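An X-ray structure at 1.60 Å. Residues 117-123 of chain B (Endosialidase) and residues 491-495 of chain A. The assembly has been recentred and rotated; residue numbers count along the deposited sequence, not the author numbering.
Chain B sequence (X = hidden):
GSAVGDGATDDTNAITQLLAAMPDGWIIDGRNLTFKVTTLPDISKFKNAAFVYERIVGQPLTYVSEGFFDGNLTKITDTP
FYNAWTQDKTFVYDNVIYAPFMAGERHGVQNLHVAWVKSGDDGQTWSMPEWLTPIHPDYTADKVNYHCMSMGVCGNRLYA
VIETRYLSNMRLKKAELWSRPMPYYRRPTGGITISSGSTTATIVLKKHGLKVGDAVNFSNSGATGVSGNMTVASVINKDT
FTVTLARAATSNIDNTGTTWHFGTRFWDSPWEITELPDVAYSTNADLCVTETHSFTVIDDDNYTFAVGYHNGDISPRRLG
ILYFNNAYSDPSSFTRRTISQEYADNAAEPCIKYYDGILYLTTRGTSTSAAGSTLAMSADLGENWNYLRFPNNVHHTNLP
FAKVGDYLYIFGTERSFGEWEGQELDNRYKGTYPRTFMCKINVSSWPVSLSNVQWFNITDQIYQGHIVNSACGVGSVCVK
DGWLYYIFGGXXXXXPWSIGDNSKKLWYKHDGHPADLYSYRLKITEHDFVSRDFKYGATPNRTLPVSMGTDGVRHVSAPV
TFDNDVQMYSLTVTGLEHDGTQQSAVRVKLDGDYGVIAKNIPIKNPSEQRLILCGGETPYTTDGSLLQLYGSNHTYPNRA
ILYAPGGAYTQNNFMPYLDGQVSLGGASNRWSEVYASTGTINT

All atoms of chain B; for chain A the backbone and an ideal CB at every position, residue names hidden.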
# COMPACT_ATOMS: atom_id res chain seq x y z
N VAL B 117 4.62 13.82 -8.97
CA VAL B 117 3.87 13.60 -7.72
C VAL B 117 3.55 14.96 -7.15
O VAL B 117 4.17 15.96 -7.51
CB VAL B 117 4.66 12.74 -6.68
CG1 VAL B 117 4.77 11.31 -7.21
CG2 VAL B 117 6.07 13.33 -6.37
N LYS B 118 2.54 15.00 -6.28
CA LYS B 118 2.01 16.28 -5.79
C LYS B 118 1.82 16.22 -4.32
O LYS B 118 1.56 15.13 -3.79
CB LYS B 118 0.63 16.58 -6.44
CG LYS B 118 0.67 16.55 -7.96
CD LYS B 118 -0.76 16.72 -8.52
CE LYS B 118 -1.80 15.80 -7.85
NZ LYS B 118 -3.11 15.96 -8.63
N SER B 119 1.88 17.38 -3.66
CA SER B 119 1.53 17.45 -2.25
C SER B 119 0.44 18.47 -2.01
O SER B 119 0.58 19.64 -2.36
CB SER B 119 2.75 17.83 -1.37
OG SER B 119 2.28 17.90 -0.02
N GLY B 120 -0.64 18.04 -1.34
CA GLY B 120 -1.70 18.97 -0.93
C GLY B 120 -1.61 19.38 0.54
O GLY B 120 -2.56 19.97 1.08
N ASP B 121 -0.48 19.07 1.20
CA ASP B 121 -0.35 19.39 2.63
C ASP B 121 1.01 20.02 2.95
O ASP B 121 1.65 19.70 3.96
CB ASP B 121 -0.66 18.17 3.52
CG ASP B 121 0.19 16.96 3.17
OD1 ASP B 121 1.24 17.13 2.51
OD2 ASP B 121 -0.19 15.85 3.57
N ASP B 122 1.42 20.94 2.07
CA ASP B 122 2.67 21.68 2.30
C ASP B 122 3.90 20.80 2.31
O ASP B 122 4.90 21.15 2.93
CB ASP B 122 2.58 22.54 3.57
CG ASP B 122 1.50 23.62 3.45
OD1 ASP B 122 1.54 24.36 2.46
OD2 ASP B 122 0.60 23.72 4.31
N GLY B 123 3.82 19.67 1.62
CA GLY B 123 5.00 18.84 1.46
C GLY B 123 5.14 17.72 2.47
O GLY B 123 6.21 17.09 2.54
N UNK A 491 -9.03 18.50 5.64
CA UNK A 491 -8.86 18.25 4.21
C UNK A 491 -7.41 18.44 3.82
O UNK A 491 -6.52 18.41 4.69
CB UNK A 491 -9.76 19.17 3.38
N UNK A 492 -7.20 18.59 2.51
CA UNK A 492 -5.86 18.87 1.94
C UNK A 492 -6.16 19.72 0.72
O UNK A 492 -7.34 19.94 0.41
CB UNK A 492 -5.07 17.61 1.59
N UNK A 493 -5.14 20.24 0.04
CA UNK A 493 -5.44 21.17 -1.06
C UNK A 493 -5.77 20.51 -2.40
O UNK A 493 -6.07 21.20 -3.37
CB UNK A 493 -4.25 22.11 -1.26
N UNK A 494 -5.78 19.19 -2.47
CA UNK A 494 -6.09 18.50 -3.74
C UNK A 494 -7.59 18.50 -4.00
O UNK A 494 -8.39 17.94 -3.24
CB UNK A 494 -5.57 17.06 -3.72
N UNK A 495 -7.97 19.16 -5.08
CA UNK A 495 -9.39 19.34 -5.41
C UNK A 495 -10.11 18.04 -5.75
O UNK A 495 -9.53 17.14 -6.36
CB UNK A 495 -9.52 20.31 -6.59

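Position 491 offers little to argue from. Its CA-to-CB bond runs sideways to chain B, and no atom of B:117-123 lies within 5.5 Å of the ideal CB, so nothing visible here favours one side chain over another. The deposited residue is A:Glu491; its end leads away, and both carboxylate oxygens are hydrogen-bonded elsewhere in the structure.

At position 492 the CA-to-CB bond points toward chain B, and the ideal CB sits 3.5 Å from B:Gly120 O, close against that carbonyl, with B:Asp121 next along. The extended backbone (phi/psi -148/174) is followed by a bend at 493, where phi/psi is -84/1; a short acceptor such as Asp, Asn, Ser or Thr could therefore reach forward to the amide of 494. The residue is A:Asp492. With chi1 at 65° (p), its OD1 accepts a hydrogen bond from the N of residue 494 at 2.8 Å (N-H...O angle 147°), bracing the turn that presents the next amide to chain B.

Position 493 holds the backbone anchor. Its CA lies 4.3 Å from the CA of B:Gly120, and its N donates to B:Gly120 O at 2.8 Å with an angle of 162°. Proline, lacking that hydrogen, would be excluded; otherwise the bond is indifferent to the side chain. The ideal CB is 3.6 Å from B:Gly120 O and its bond runs sideways, leaving room for a long or broad group extending toward B:Asp122. The carboxylate there could suit a basic or polar group, or the edge of an aromatic ring. The residue is A:Phe493, chi1 -70° (m). Its CD2 lies 3.3 Å from B:Gly120 O, which approaches the ring obliquely, so the ring covers the same carbonyl that the backbone N binds. Secondarily, B:Asp122 OD2 lies at the ring edge, near its plane, 4.3 Å from A:Phe493 CE2, a distance that makes this a loose contact.

At position 494 the ideal CB is 5.1 Å from B:Gly120 CA, and its bond points sideways. What chain B offers here is the bare CA of B:Gly120 and the aliphatic part of B:Lys118, a surface suited to Leu, Met or Ile. The residue is A:Leu494 (m, t), whose end comes nearer: CG packs 4.0 Å from B:Gly120 CA, and CD2 lies 4.1 Å from B:Lys118 CE. The fit depends on glycine, since an ideal CB on B:Gly120 would fall 2.8 Å from A:Leu494 CG, a clash.

Position 495 is out of reach, and chain B's stretch does not discriminate among residues there. It is A:Ser495, whose side chain does not reach the stretch.

Chain A 491-495: EDFLS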
# COMPACT_ATOMS: atom_id res chain seq x y z
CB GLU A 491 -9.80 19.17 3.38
CG GLU A 491 -11.25 19.02 3.95
CD GLU A 491 -12.30 19.81 3.16
OE1 GLU A 491 -11.94 20.63 2.27
OE2 GLU A 491 -13.49 19.56 3.44
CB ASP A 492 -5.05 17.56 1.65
CG ASP A 492 -5.67 16.68 0.55
OD1 ASP A 492 -6.12 17.18 -0.49
OD2 ASP A 492 -5.71 15.43 0.69
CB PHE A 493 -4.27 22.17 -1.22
CG PHE A 493 -4.17 23.17 -0.08
CD1 PHE A 493 -5.21 24.08 0.18
CD2 PHE A 493 -3.01 23.21 0.72
CE1 PHE A 493 -5.11 24.99 1.23
CE2 PHE A 493 -2.89 24.10 1.76
CZ PHE A 493 -3.94 25.00 2.02
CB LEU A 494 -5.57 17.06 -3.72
CG LEU A 494 -4.07 16.97 -3.43
CD1 LEU A 494 -3.61 15.52 -3.32
CD2 LEU A 494 -3.27 17.67 -4.51
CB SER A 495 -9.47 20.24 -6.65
OG SER A 495 -10.86 20.47 -6.96
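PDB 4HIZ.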